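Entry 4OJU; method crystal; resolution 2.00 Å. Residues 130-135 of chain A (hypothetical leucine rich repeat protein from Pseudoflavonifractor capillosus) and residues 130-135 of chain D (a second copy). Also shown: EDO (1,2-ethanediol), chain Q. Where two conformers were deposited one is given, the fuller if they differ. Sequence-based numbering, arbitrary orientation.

Chain A (130-135) FRWSNA
Chain D 130-135: FRWSNA

Identical sequences meet here in different conformations, so the contact is asymmetric. Chain A runs through a type II beta turn from Phe A130 to Ser A133, closed by Ser A133 N to Phe A130 O at 3.0 Å; Arg A131 sits at phi/psi -53/135 and Trp A132 at 70/-2. Chain D leaves a 3-10 segment at Arg D131 (-80/-22) and continues as loop. From CA of 130 to CA of 135, the stretches run in roughly opposite directions. The backbones are nearest at Trp A132 and Arg D131, whose CA atoms lie 7.1 Å apart, and side chains span the gap, reaching backbone carbonyls; 283 Å² is buried between the stretches.

The central acceptor is Arg D131 O. Trp A132 (chi1 m, chi2 -56°) turns its indole edge this way, and Trp A132 NE1 donates to Arg D131 O at 2.7 Å and 156°, the shorter and straighter of the two hydrogen bonds across the contact. An indole suits this place: it reaches far and carries one directed donor. In return, Arg D131 (chi1 to chi3 m, t, p) makes a weak bond from NH2 to Trp A132 O (3.3 Å, 128°). Its NH1 is satisfied elsewhere in the structure.

Arg A131 is extended, chi1 to chi3 all t, and its NE donates to water 1 at 3.1 Å; that water donates to Arg D131 O, also at 3.1 Å. Arg A131 NH2 stands 3.3 Å from Trp D132 O at too poor an angle for a hydrogen bond, but NH1 and NH2 are bonded elsewhere. Asn D134 OD1 (chi1 m) lies over one face of the Arg A131 guanidinium, 3.4 Å from Arg A131 NH2, packing without bonding.

Trp D132 and Ser D133 point away. Ser D133 OG instead accepts from Ala D135 N at 3.0 Å, bracing the loop.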

# COMPACT_ATOMS: atom_id res chain seq x y z
N PHE A 130 2.12 8.25 -4.84
CA PHE A 130 3.12 7.20 -4.69
C PHE A 130 2.56 5.79 -4.55
O PHE A 130 3.32 4.86 -4.26
CB PHE A 130 3.98 7.55 -3.47
CG PHE A 130 4.36 9.02 -3.44
CD1 PHE A 130 5.20 9.56 -4.41
CD2 PHE A 130 3.92 9.86 -2.42
CE1 PHE A 130 5.55 10.91 -4.39
CE2 PHE A 130 4.27 11.21 -2.40
CZ PHE A 130 5.08 11.72 -3.39
N ARG A 131 1.26 5.60 -4.84
CA ARG A 131 0.62 4.28 -4.74
C ARG A 131 1.40 3.25 -5.56
O ARG A 131 1.82 3.55 -6.67
CB ARG A 131 -0.83 4.34 -5.23
CG ARG A 131 -1.67 3.13 -4.77
CD ARG A 131 -3.13 3.41 -5.02
NE ARG A 131 -3.98 2.26 -4.71
CZ ARG A 131 -5.30 2.23 -4.89
NH1 ARG A 131 -5.93 3.30 -5.35
NH2 ARG A 131 -5.99 1.14 -4.60
N TRP A 132 1.62 2.05 -4.96
CA TRP A 132 2.32 0.89 -5.55
C TRP A 132 3.82 1.11 -5.73
O TRP A 132 4.51 0.20 -6.19
CB TRP A 132 1.69 0.43 -6.90
CG TRP A 132 0.20 0.30 -6.87
CD1 TRP A 132 -0.54 -0.46 -6.02
CD2 TRP A 132 -0.74 1.01 -7.70
NE1 TRP A 132 -1.89 -0.28 -6.27
CE2 TRP A 132 -2.04 0.61 -7.30
CE3 TRP A 132 -0.61 1.92 -8.76
CZ2 TRP A 132 -3.20 1.13 -7.89
CZ3 TRP A 132 -1.76 2.39 -9.38
CH2 TRP A 132 -3.04 2.01 -8.93
N SER A 133 4.35 2.29 -5.39
CA SER A 133 5.79 2.48 -5.47
C SER A 133 6.38 1.88 -4.19
O SER A 133 6.43 2.55 -3.15
CB SER A 133 6.14 3.95 -5.65
OG SER A 133 5.67 4.39 -6.90
N ASN A 134 6.78 0.60 -4.31
CA ASN A 134 7.30 -0.33 -3.31
C ASN A 134 8.29 0.30 -2.31
O ASN A 134 8.03 0.28 -1.10
CB ASN A 134 7.97 -1.57 -4.01
CG ASN A 134 7.04 -2.45 -4.86
OD1 ASN A 134 5.83 -2.23 -4.99
ND2 ASN A 134 7.58 -3.55 -5.41
N ALA A 135 9.39 0.90 -2.80
CA ALA A 135 10.44 1.41 -1.92
C ALA A 135 10.27 2.85 -1.43
O ALA A 135 11.12 3.33 -0.69
CB ALA A 135 11.78 1.29 -2.63
N PHE D 130 -4.13 -7.67 -2.63
CA PHE D 130 -4.41 -6.58 -1.71
C PHE D 130 -3.85 -5.21 -2.24
O PHE D 130 -4.20 -4.16 -1.71
CB PHE D 130 -3.90 -6.92 -0.30
CG PHE D 130 -4.68 -8.08 0.27
CD1 PHE D 130 -6.00 -7.92 0.70
CD2 PHE D 130 -4.14 -9.36 0.28
CE1 PHE D 130 -6.71 -8.99 1.24
CE2 PHE D 130 -4.87 -10.45 0.79
CZ PHE D 130 -6.13 -10.25 1.29
N ARG D 131 -3.06 -5.22 -3.31
CA ARG D 131 -2.56 -3.95 -3.89
C ARG D 131 -3.61 -3.27 -4.75
O ARG D 131 -3.51 -2.09 -5.05
CB ARG D 131 -1.34 -4.21 -4.80
CG ARG D 131 -0.12 -4.84 -4.16
CD ARG D 131 0.85 -5.15 -5.30
NE ARG D 131 1.68 -3.99 -5.62
CZ ARG D 131 2.41 -3.85 -6.72
NH1 ARG D 131 2.39 -4.78 -7.67
NH2 ARG D 131 3.16 -2.77 -6.89
N TRP D 132 -4.56 -4.04 -5.22
CA TRP D 132 -5.55 -3.61 -6.20
C TRP D 132 -6.55 -2.58 -5.71
O TRP D 132 -6.77 -1.58 -6.39
CB TRP D 132 -6.29 -4.83 -6.73
CG TRP D 132 -5.41 -5.85 -7.40
CD1 TRP D 132 -4.13 -5.66 -7.85
CD2 TRP D 132 -5.72 -7.22 -7.62
NE1 TRP D 132 -3.64 -6.84 -8.38
CE2 TRP D 132 -4.60 -7.81 -8.26
CE3 TRP D 132 -6.83 -8.03 -7.32
CZ2 TRP D 132 -4.56 -9.17 -8.60
CZ3 TRP D 132 -6.82 -9.36 -7.73
CH2 TRP D 132 -5.68 -9.93 -8.31
N SER D 133 -7.17 -2.84 -4.56
CA SER D 133 -8.25 -2.03 -4.06
C SER D 133 -8.06 -1.66 -2.62
O SER D 133 -7.73 -2.52 -1.82
CB SER D 133 -9.55 -2.81 -4.22
OG SER D 133 -10.62 -2.25 -3.48
N ASN D 134 -8.32 -0.39 -2.30
CA ASN D 134 -8.30 0.21 -0.97
C ASN D 134 -9.44 -0.31 -0.11
O ASN D 134 -9.48 -0.05 1.08
CB ASN D 134 -8.45 1.74 -1.10
CG ASN D 134 -7.19 2.45 -1.50
OD1 ASN D 134 -6.08 1.98 -1.26
ND2 ASN D 134 -7.34 3.62 -2.11
N ALA D 135 -10.44 -0.94 -0.74
CA ALA D 135 -11.64 -1.40 -0.03
C ALA D 135 -11.66 -2.93 0.11
O ALA D 135 -12.61 -3.49 0.65
CB ALA D 135 -12.90 -0.93 -0.76
C1 EDO Q . -12.27 -1.05 4.31
O1 EDO Q . -11.08 -1.23 3.53
C2 EDO Q . -13.55 -1.04 3.41
O2 EDO Q . -13.68 -2.25 2.66
O HOH W 1 -2.56 0.10 -3.00
O HOH W 2 -4.77 -1.09 -2.22